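Local coordinates for iron-regulated outer membrane protein (Neisseria meningitidis, PDB 4B7O) that transports iron across the outer membrane as a TonB-dependent transporter, and probably takes up siderophore-bound iron, at residues Pro141-Val146 against Lys248-Ala253; Asn101-Phe106 against Val281-Thr286. One frame throughout, in Å; residues are numbered along the deposited sequence.

Interaction 1. Residues Pro141-Val146 against Lys248-Ala253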
ATOM      1  N   PRO A 141      -7.448  -7.737   4.130  1.00 37.75           N
ATOM      2  CA  PRO A 141      -7.080  -8.059   5.516  1.00 33.70           C
ATOM      3  C   PRO A 141      -7.463  -9.426   5.974  1.00 36.49           C
ATOM      4  O   PRO A 141      -6.901  -9.946   6.941  1.00 35.67           O
ATOM      5  CB  PRO A 141      -7.860  -7.024   6.351  1.00 33.97           C
ATOM      6  CG  PRO A 141      -8.894  -6.448   5.414  1.00 38.05           C
ATOM      7  CD  PRO A 141      -8.230  -6.490   4.047  1.00 40.25           C
ATOM      8  N   ALA A 142      -8.453 -10.018   5.338  1.00 37.24           N
ATOM      9  CA  ALA A 142      -8.782 -11.389   5.686  1.00 40.42           C
ATOM     10  C   ALA A 142      -7.556 -12.332   5.626  1.00 38.05           C
ATOM     11  O   ALA A 142      -7.431 -13.260   6.381  1.00 38.89           O
ATOM     12  CB  ALA A 142      -9.892 -11.895   4.762  1.00 48.05           C
ATOM     13  N   LEU A 143      -6.650 -12.071   4.710  1.00 36.27           N
ATOM     14  CA  LEU A 143      -5.518 -12.910   4.520  1.00 39.44           C
ATOM     15  C   LEU A 143      -4.350 -12.653   5.500  1.00 40.39           C
ATOM     16  O   LEU A 143      -3.481 -13.511   5.695  1.00 39.96           O
ATOM     17  CB  LEU A 143      -5.036 -12.679   3.091  1.00 47.40           C
ATOM     18  CG  LEU A 143      -5.965 -13.134   1.945  1.00 46.91           C
ATOM     19  CD1 LEU A 143      -5.365 -12.632   0.648  1.00 55.91           C
ATOM     20  CD2 LEU A 143      -6.144 -14.643   1.897  1.00 42.03           C
ATOM     21  N   VAL A 144      -4.319 -11.478   6.105  1.00 36.67           N
ATOM     22  CA  VAL A 144      -3.123 -11.076   6.822  1.00 37.67           C
ATOM     23  C   VAL A 144      -3.131 -11.477   8.301  1.00 35.51           C
ATOM     24  O   VAL A 144      -4.185 -11.645   8.892  1.00 38.03           O
ATOM     25  CB  VAL A 144      -2.846  -9.577   6.622  1.00 34.40           C
ATOM     26  CG1 VAL A 144      -3.041  -9.231   5.162  1.00 33.56           C
ATOM     27  CG2 VAL A 144      -3.761  -8.742   7.495  1.00 35.97           C
ATOM     28  N   LYS A 145      -1.961 -11.622   8.902  1.00 37.13           N
ATOM     29  CA  LYS A 145      -1.899 -11.818  10.341  1.00 37.52           C
ATOM     30  C   LYS A 145      -1.465 -10.551  11.085  1.00 40.34           C
ATOM     31  O   LYS A 145      -1.827 -10.333  12.230  1.00 36.41           O
ATOM     32  CB  LYS A 145      -1.005 -12.975  10.706  1.00 36.64           C
ATOM     33  CG  LYS A 145       0.462 -12.770  10.447  1.00 41.73           C
ATOM     34  CD  LYS A 145       1.265 -13.674  11.379  1.00 44.86           C
ATOM     35  CE  LYS A 145       2.591 -14.070  10.753  1.00 47.83           C
ATOM     36  NZ  LYS A 145       3.677 -14.150  11.764  1.00 51.08           N
ATOM     37  N   VAL A 146      -0.723  -9.706  10.399  1.00 37.55           N
ATOM     38  CA  VAL A 146      -0.128  -8.588  11.009  1.00 37.47           C
ATOM     39  C   VAL A 146      -0.009  -7.537   9.898  1.00 36.07           C
ATOM     40  O   VAL A 146       0.262  -7.898   8.756  1.00 35.01           O
ATOM     41  CB  VAL A 146       1.239  -9.073  11.573  1.00 39.65           C
ATOM     42  CG1 VAL A 146       2.413  -8.806  10.659  1.00 39.19           C
ATOM     43  CG2 VAL A 146       1.498  -8.476  12.914  1.00 47.01           C
ATOM     44  N   LYS A 248     -15.491  -9.666  -3.990  1.00 40.25           N
ATOM     45  CA  LYS A 248     -14.076  -9.925  -3.653  1.00 36.61           C
ATOM     46  C   LYS A 248     -13.889 -11.331  -3.151  1.00 38.13           C
ATOM     47  O   LYS A 248     -14.580 -11.779  -2.239  1.00 48.75           O
ATOM     48  CB  LYS A 248     -13.657  -8.983  -2.546  1.00 33.66           C
ATOM     49  CG  LYS A 248     -13.745  -7.524  -2.979  1.00 37.74           C
ATOM     50  CD  LYS A 248     -13.687  -6.658  -1.742  1.00 40.42           C
ATOM     51  CE  LYS A 248     -13.562  -5.210  -2.100  1.00 40.75           C
ATOM     52  NZ  LYS A 248     -14.010  -4.386  -0.950  1.00 42.51           N
ATOM     53  N   ARG A 249     -12.963 -12.046  -3.746  1.00 37.20           N
ATOM     54  CA  ARG A 249     -12.629 -13.371  -3.261  1.00 39.17           C
ATOM     55  C   ARG A 249     -11.148 -13.491  -2.995  1.00 37.81           C
ATOM     56  O   ARG A 249     -10.325 -13.020  -3.778  1.00 38.56           O
ATOM     57  CB  ARG A 249     -13.030 -14.405  -4.280  1.00 39.95           C
ATOM     58  CG  ARG A 249     -14.530 -14.477  -4.322  1.00 51.50           C
ATOM     59  CD  ARG A 249     -15.030 -15.187  -5.544  1.00 48.11           C
ATOM     60  NE  ARG A 249     -16.417 -14.808  -5.770  1.00 50.40           N
ATOM     61  CZ  ARG A 249     -17.126 -15.355  -6.737  1.00 50.49           C
ATOM     62  NH1 ARG A 249     -16.561 -16.290  -7.501  1.00 53.55           N
ATOM     63  NH2 ARG A 249     -18.371 -14.982  -6.938  1.00 46.97           N
ATOM     64  N   SER A 250     -10.801 -14.111  -1.893  1.00 31.37           N
ATOM     65  CA  SER A 250      -9.422 -14.374  -1.652  1.00 34.54           C
ATOM     66  C   SER A 250      -9.280 -15.745  -1.071  1.00 33.60           C
ATOM     67  O   SER A 250     -10.166 -16.203  -0.357  1.00 34.56           O
ATOM     68  CB  SER A 250      -8.834 -13.316  -0.731  1.00 33.87           C
ATOM     69  OG  SER A 250      -9.507 -13.301   0.508  1.00 32.08           O
ATOM     70  N   TYR A 251      -8.197 -16.423  -1.423  1.00 34.43           N
ATOM     71  CA  TYR A 251      -7.826 -17.610  -0.698  1.00 34.55           C
ATOM     72  C   TYR A 251      -6.316 -17.673  -0.482  1.00 33.10           C
ATOM     73  O   TYR A 251      -5.546 -16.979  -1.136  1.00 33.67           O
ATOM     74  CB  TYR A 251      -8.420 -18.845  -1.355  1.00 36.36           C
ATOM     75  CG  TYR A 251      -7.697 -19.290  -2.555  1.00 39.17           C
ATOM     76  CD1 TYR A 251      -6.591 -20.136  -2.435  1.00 43.04           C
ATOM     77  CD2 TYR A 251      -8.128 -18.931  -3.813  1.00 40.40           C
ATOM     78  CE1 TYR A 251      -5.900 -20.555  -3.537  1.00 44.74           C
ATOM     79  CE2 TYR A 251      -7.463 -19.367  -4.923  1.00 43.74           C
ATOM     80  CZ  TYR A 251      -6.343 -20.175  -4.776  1.00 49.21           C
ATOM     81  OH  TYR A 251      -5.628 -20.594  -5.879  1.00 53.69           O
ATOM     82  N   LEU A 252      -5.905 -18.462   0.489  1.00 33.98           N
ATOM     83  CA  LEU A 252      -4.500 -18.593   0.811  1.00 35.40           C
ATOM     84  C   LEU A 252      -4.236 -20.048   1.095  1.00 33.87           C
ATOM     85  O   LEU A 252      -4.941 -20.654   1.925  1.00 37.20           O
ATOM     86  CB  LEU A 252      -4.173 -17.757   2.040  1.00 32.61           C
ATOM     87  CG  LEU A 252      -2.778 -17.866   2.647  1.00 34.26           C
ATOM     88  CD1 LEU A 252      -1.633 -17.505   1.698  1.00 28.10           C
ATOM     89  CD2 LEU A 252      -2.740 -16.981   3.886  1.00 31.52           C
ATOM     90  N   ALA A 253      -3.259 -20.618   0.401  1.00 29.89           N
ATOM     91  CA  ALA A 253      -2.787 -21.952   0.794  1.00 33.11           C
ATOM     92  C   ALA A 253      -1.309 -21.872   1.211  1.00 33.30           C
ATOM     93  O   ALA A 253      -0.457 -21.244   0.517  1.00 29.22           O
ATOM     94  CB  ALA A 253      -2.977 -22.959  -0.315  1.00 31.20           C
TER
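Leu143 of the plug rests on the inner wall of the barrel, against Ser250 and Leu252 of strand 246-259. This is the plug-in-barrel architecture of the TonB-dependent receptors, a globular plug filling a transmembrane beta barrel. No hydrogen bond joins the two segments, and the contact is made by van der Waals packing.

The apolar part centres on the forked end of Leu143. Its CG is anti to its own carbonyl carbon (chi1 -67°), which turns the fork to the strand. CD1 of Leu143 lies 3.8 Å from CB of Ser250. CD2 of Leu143 reaches on past Ser250 to CB of Leu252 at 3.7 Å and also rests on the backbone at Tyr251, 3.9 Å from its C atom. Ser250 and Leu252 are two apart on the strand and both send their CB toward the plug. Tyr251 between them turns its CB away, and its side chain touches His270 and Glu272 of strand 264-276. CD2 of Leu252 comes to 4.0 Å from the carbonyl O of Leu143. Met271 of strand 264-276 also touches Leu143.

The polar part passes through a neighbour. OG of Ser250 hydrogen-bonds to the carboxylate of Asp140, the residue just before the plug segment, so the barrel hydroxyl still has a plug partner. On the plug side, Val144 N bonds to Pro141 O and closes the turn that presents Leu143. Lys77 NZ holds the same Pro141 O.

At the edge of the contact, CB of Ala142 stands 4.5 Å from OG of Ser250.

Interaction 2. Residues Asn101-Phe106 against Val281-Thr286; sequences NGTSQF and VREEFT
Two hydroxyls of the plug loop grip one residue of the barrel loop, Glu283. OG1 of Thr103 donates to OE1 of Glu283; the bond is modelled at 2.5 Å, very short, so its exact length is doubtful. OG of Ser104 donates to the backbone O of the same residue at 2.8 Å. This second donor stands above the carbonyl plane, 47° out of it. Glu283 points its CB toward the plug, and its chain is extended beyond CG (chi2 -165°), which carries the carboxylate out to Thr103. Arg279 forms a salt bridge with OE1 and Arg304 with OE2, so this buried carboxylate is met by two arginines and a hydroxyl. Their charges would probably stabilise it as the anion.

Packing follows beside these bonds. CB of Glu284 lies at the edge of the Phe106 ring, near its plane, 3.6 Å from CE2. OE1 of Glu284 is 3.7 Å from CZ of Phe106, with ring and carboxylate planes 56° apart. The main polar partner of that carboxylate is Arg725, by a salt bridge.

A type I turn from Arg282 to Phe285 places Glu283 and Glu284 at its two central positions. The plug segment has a short 3-10 turn at Thr103 and Ser104 and lies between strands 95-97 and 107-109. The barrel segment belongs to the loop joining strands 264-276 and 303-320.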
ATOM      1  N   ASN A 101     -14.700   1.820  -3.867  1.00 38.23           N
ATOM      2  CA  ASN A 101     -14.449   0.444  -3.462  1.00 37.75           C
ATOM      3  C   ASN A 101     -13.332  -0.079  -4.311  1.00 41.76           C
ATOM      4  O   ASN A 101     -13.057   0.470  -5.408  1.00 37.41           O
ATOM      5  CB  ASN A 101     -15.702  -0.374  -3.638  1.00 38.93           C
ATOM      6  CG  ASN A 101     -15.694  -1.702  -2.861  1.00 46.02           C
ATOM      7  OD1 ASN A 101     -14.653  -2.196  -2.369  1.00 43.27           O
ATOM      8  ND2 ASN A 101     -16.880  -2.308  -2.778  1.00 40.43           N
ATOM      9  N   GLY A 102     -12.663  -1.115  -3.798  1.00 38.10           N
ATOM     10  CA  GLY A 102     -11.552  -1.747  -4.512  1.00 38.61           C
ATOM     11  C   GLY A 102     -10.487  -0.744  -4.930  1.00 39.47           C
ATOM     12  O   GLY A 102     -10.078   0.116  -4.143  1.00 39.34           O
ATOM     13  N   THR A 103     -10.085  -0.829  -6.194  1.00 41.26           N
ATOM     14  CA  THR A 103      -8.986  -0.063  -6.743  1.00 41.09           C
ATOM     15  C   THR A 103      -9.433   1.323  -7.176  1.00 41.72           C
ATOM     16  O   THR A 103      -8.641   2.107  -7.737  1.00 47.93           O
ATOM     17  CB  THR A 103      -8.263  -0.846  -7.844  1.00 44.55           C
ATOM     18  OG1 THR A 103      -9.227  -1.453  -8.724  1.00 49.16           O
ATOM     19  CG2 THR A 103      -7.478  -1.927  -7.192  1.00 43.00           C
ATOM     20  N   SER A 104     -10.693   1.628  -6.891  1.00 36.49           N
ATOM     21  CA  SER A 104     -11.150   3.022  -6.791  1.00 45.73           C
ATOM     22  C   SER A 104     -10.281   3.845  -5.846  1.00 43.03           C
ATOM     23  O   SER A 104     -10.157   5.051  -6.059  1.00 41.22           O
ATOM     24  CB  SER A 104     -12.595   3.120  -6.265  1.00 41.91           C
ATOM     25  OG  SER A 104     -13.532   2.885  -7.311  1.00 44.32           O
ATOM     26  N   GLN A 105      -9.711   3.185  -4.821  1.00 41.29           N
ATOM     27  CA  GLN A 105      -8.959   3.832  -3.698  1.00 40.32           C
ATOM     28  C   GLN A 105      -7.485   4.108  -3.991  1.00 42.26           C
ATOM     29  O   GLN A 105      -6.748   3.253  -4.523  1.00 38.27           O
ATOM     30  CB  GLN A 105      -8.980   2.953  -2.433  1.00 31.70           C
ATOM     31  CG  GLN A 105     -10.340   2.809  -1.849  1.00 37.42           C
ATOM     32  CD  GLN A 105     -10.396   1.791  -0.741  1.00 41.26           C
ATOM     33  OE1 GLN A 105      -9.394   1.462  -0.128  1.00 43.85           O
ATOM     34  NE2 GLN A 105     -11.579   1.298  -0.472  1.00 41.03           N
ATOM     35  N   PHE A 106      -7.071   5.302  -3.596  1.00 42.37           N
ATOM     36  CA  PHE A 106      -5.687   5.723  -3.629  1.00 45.82           C
ATOM     37  C   PHE A 106      -5.242   5.874  -2.215  1.00 44.34           C
ATOM     38  O   PHE A 106      -5.962   6.422  -1.368  1.00 46.37           O
ATOM     39  CB  PHE A 106      -5.554   7.125  -4.247  1.00 45.07           C
ATOM     40  CG  PHE A 106      -6.029   7.212  -5.652  1.00 46.38           C
ATOM     41  CD1 PHE A 106      -5.172   6.886  -6.691  1.00 49.23           C
ATOM     42  CD2 PHE A 106      -7.335   7.630  -5.940  1.00 47.74           C
ATOM     43  CE1 PHE A 106      -5.577   6.979  -8.011  1.00 49.33           C
ATOM     44  CE2 PHE A 106      -7.760   7.711  -7.251  1.00 53.98           C
ATOM     45  CZ  PHE A 106      -6.876   7.385  -8.292  1.00 55.05           C
ATOM     46  N   VAL A 281     -14.654   2.778 -16.672  1.00 40.86           N
ATOM     47  CA  VAL A 281     -13.366   2.805 -17.346  1.00 42.19           C
ATOM     48  C   VAL A 281     -12.312   3.369 -16.374  1.00 41.26           C
ATOM     49  O   VAL A 281     -11.307   2.724 -16.128  1.00 39.76           O
ATOM     50  CB  VAL A 281     -13.414   3.523 -18.723  1.00 42.21           C
ATOM     51  CG1 VAL A 281     -11.991   3.713 -19.302  1.00 43.54           C
ATOM     52  CG2 VAL A 281     -14.239   2.668 -19.688  1.00 40.55           C
ATOM     53  N   ARG A 282     -12.615   4.538 -15.804  1.00 42.77           N
ATOM     54  CA  ARG A 282     -11.856   5.187 -14.741  1.00 43.16           C
ATOM     55  C   ARG A 282     -12.390   4.886 -13.345  1.00 40.77           C
ATOM     56  O   ARG A 282     -13.298   5.564 -12.853  1.00 37.71           O
ATOM     57  CB  ARG A 282     -11.938   6.679 -14.937  1.00 45.46           C
ATOM     58  CG  ARG A 282     -11.566   7.130 -16.332  1.00 49.07           C
ATOM     59  CD  ARG A 282     -12.108   8.524 -16.493  1.00 49.19           C
ATOM     60  NE  ARG A 282     -12.228   8.866 -17.876  1.00 61.11           N
ATOM     61  CZ  ARG A 282     -13.092   8.281 -18.716  1.00 79.32           C
ATOM     62  NH1 ARG A 282     -13.902   7.315 -18.276  1.00 90.29           N
ATOM     63  NH2 ARG A 282     -13.144   8.640 -20.001  1.00 68.53           N
ATOM     64  N   GLU A 283     -11.809   3.896 -12.678  1.00 39.63           N
ATOM     65  CA  GLU A 283     -12.381   3.468 -11.424  1.00 34.57           C
ATOM     66  C   GLU A 283     -12.402   4.624 -10.388  1.00 36.63           C
ATOM     67  O   GLU A 283     -13.252   4.637  -9.530  1.00 37.16           O
ATOM     68  CB  GLU A 283     -11.681   2.218 -10.921  1.00 36.08           C
ATOM     69  CG  GLU A 283     -11.915   0.963 -11.761  1.00 42.01           C
ATOM     70  CD  GLU A 283     -11.517  -0.317 -11.032  1.00 51.28           C
ATOM     71  OE1 GLU A 283     -11.053  -0.216  -9.862  1.00 52.13           O
ATOM     72  OE2 GLU A 283     -11.676  -1.433 -11.588  1.00 47.78           O
ATOM     73  N   GLU A 284     -11.522   5.616 -10.493  1.00 36.76           N
ATOM     74  CA  GLU A 284     -11.615   6.801  -9.593  1.00 40.34           C
ATOM     75  C   GLU A 284     -12.893   7.639  -9.721  1.00 41.69           C
ATOM     76  O   GLU A 284     -13.177   8.440  -8.820  1.00 43.09           O
ATOM     77  CB  GLU A 284     -10.377   7.715  -9.708  1.00 43.99           C
ATOM     78  CG  GLU A 284     -10.165   8.411 -11.065  1.00 44.26           C
ATOM     79  CD  GLU A 284      -8.864   9.237 -11.151  1.00 49.88           C
ATOM     80  OE1 GLU A 284      -8.581  10.006 -10.223  1.00 54.71           O
ATOM     81  OE2 GLU A 284      -8.113   9.161 -12.151  1.00 47.01           O
ATOM     82  N   PHE A 285     -13.631   7.528 -10.833  1.00 42.63           N
ATOM     83  CA  PHE A 285     -14.930   8.266 -10.952  1.00 48.04           C
ATOM     84  C   PHE A 285     -16.151   7.360 -11.097  1.00 43.51           C
ATOM     85  O   PHE A 285     -16.023   6.220 -11.550  1.00 48.78           O
ATOM     86  CB  PHE A 285     -14.924   9.187 -12.184  1.00 51.87           C
ATOM     87  CG  PHE A 285     -13.689  10.062 -12.326  1.00 48.99           C
ATOM     88  CD1 PHE A 285     -13.439  11.116 -11.443  1.00 43.65           C
ATOM     89  CD2 PHE A 285     -12.803   9.867 -13.414  1.00 47.43           C
ATOM     90  CE1 PHE A 285     -12.306  11.920 -11.617  1.00 43.44           C
ATOM     91  CE2 PHE A 285     -11.690  10.670 -13.602  1.00 42.38           C
ATOM     92  CZ  PHE A 285     -11.455  11.715 -12.706  1.00 43.40           C
ATOM     93  N   THR A 286     -17.326   7.855 -10.732  1.00 44.22           N
ATOM     94  CA  THR A 286     -18.604   7.191 -11.124  1.00 49.05           C
ATOM     95  C   THR A 286     -19.230   7.913 -12.339  1.00 52.21           C
ATOM     96  O   THR A 286     -18.602   8.768 -12.945  1.00 47.71           O
ATOM     97  CB  THR A 286     -19.760   7.270 -10.084  1.00 46.12           C
ATOM     98  OG1 THR A 286     -19.351   7.900  -8.879  1.00 44.80           O
ATOM     99  CG2 THR A 286     -20.356   5.957  -9.819  1.00 41.76           C
TER

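In the fold
From the N terminus, the chain builds the plug first and then the barrel. Segment 101-106 comes first, followed by 141-146. After strands 185-194, 198-209 and 212-223, the chain reaches 248-253 and closes the loop of interaction 1. It then runs through strand 264-276 to 281-286 and closes the wider loop of interaction 2, which encloses the first. Both contacts tie plug to barrel, one on the wall and one through a loop between strands. Their centres are about 21 Å apart. They also touch directly: NZ of Lys248 lies 2.7 Å from OD1 of Asn101, a probable hydrogen bond, again between barrel and plug.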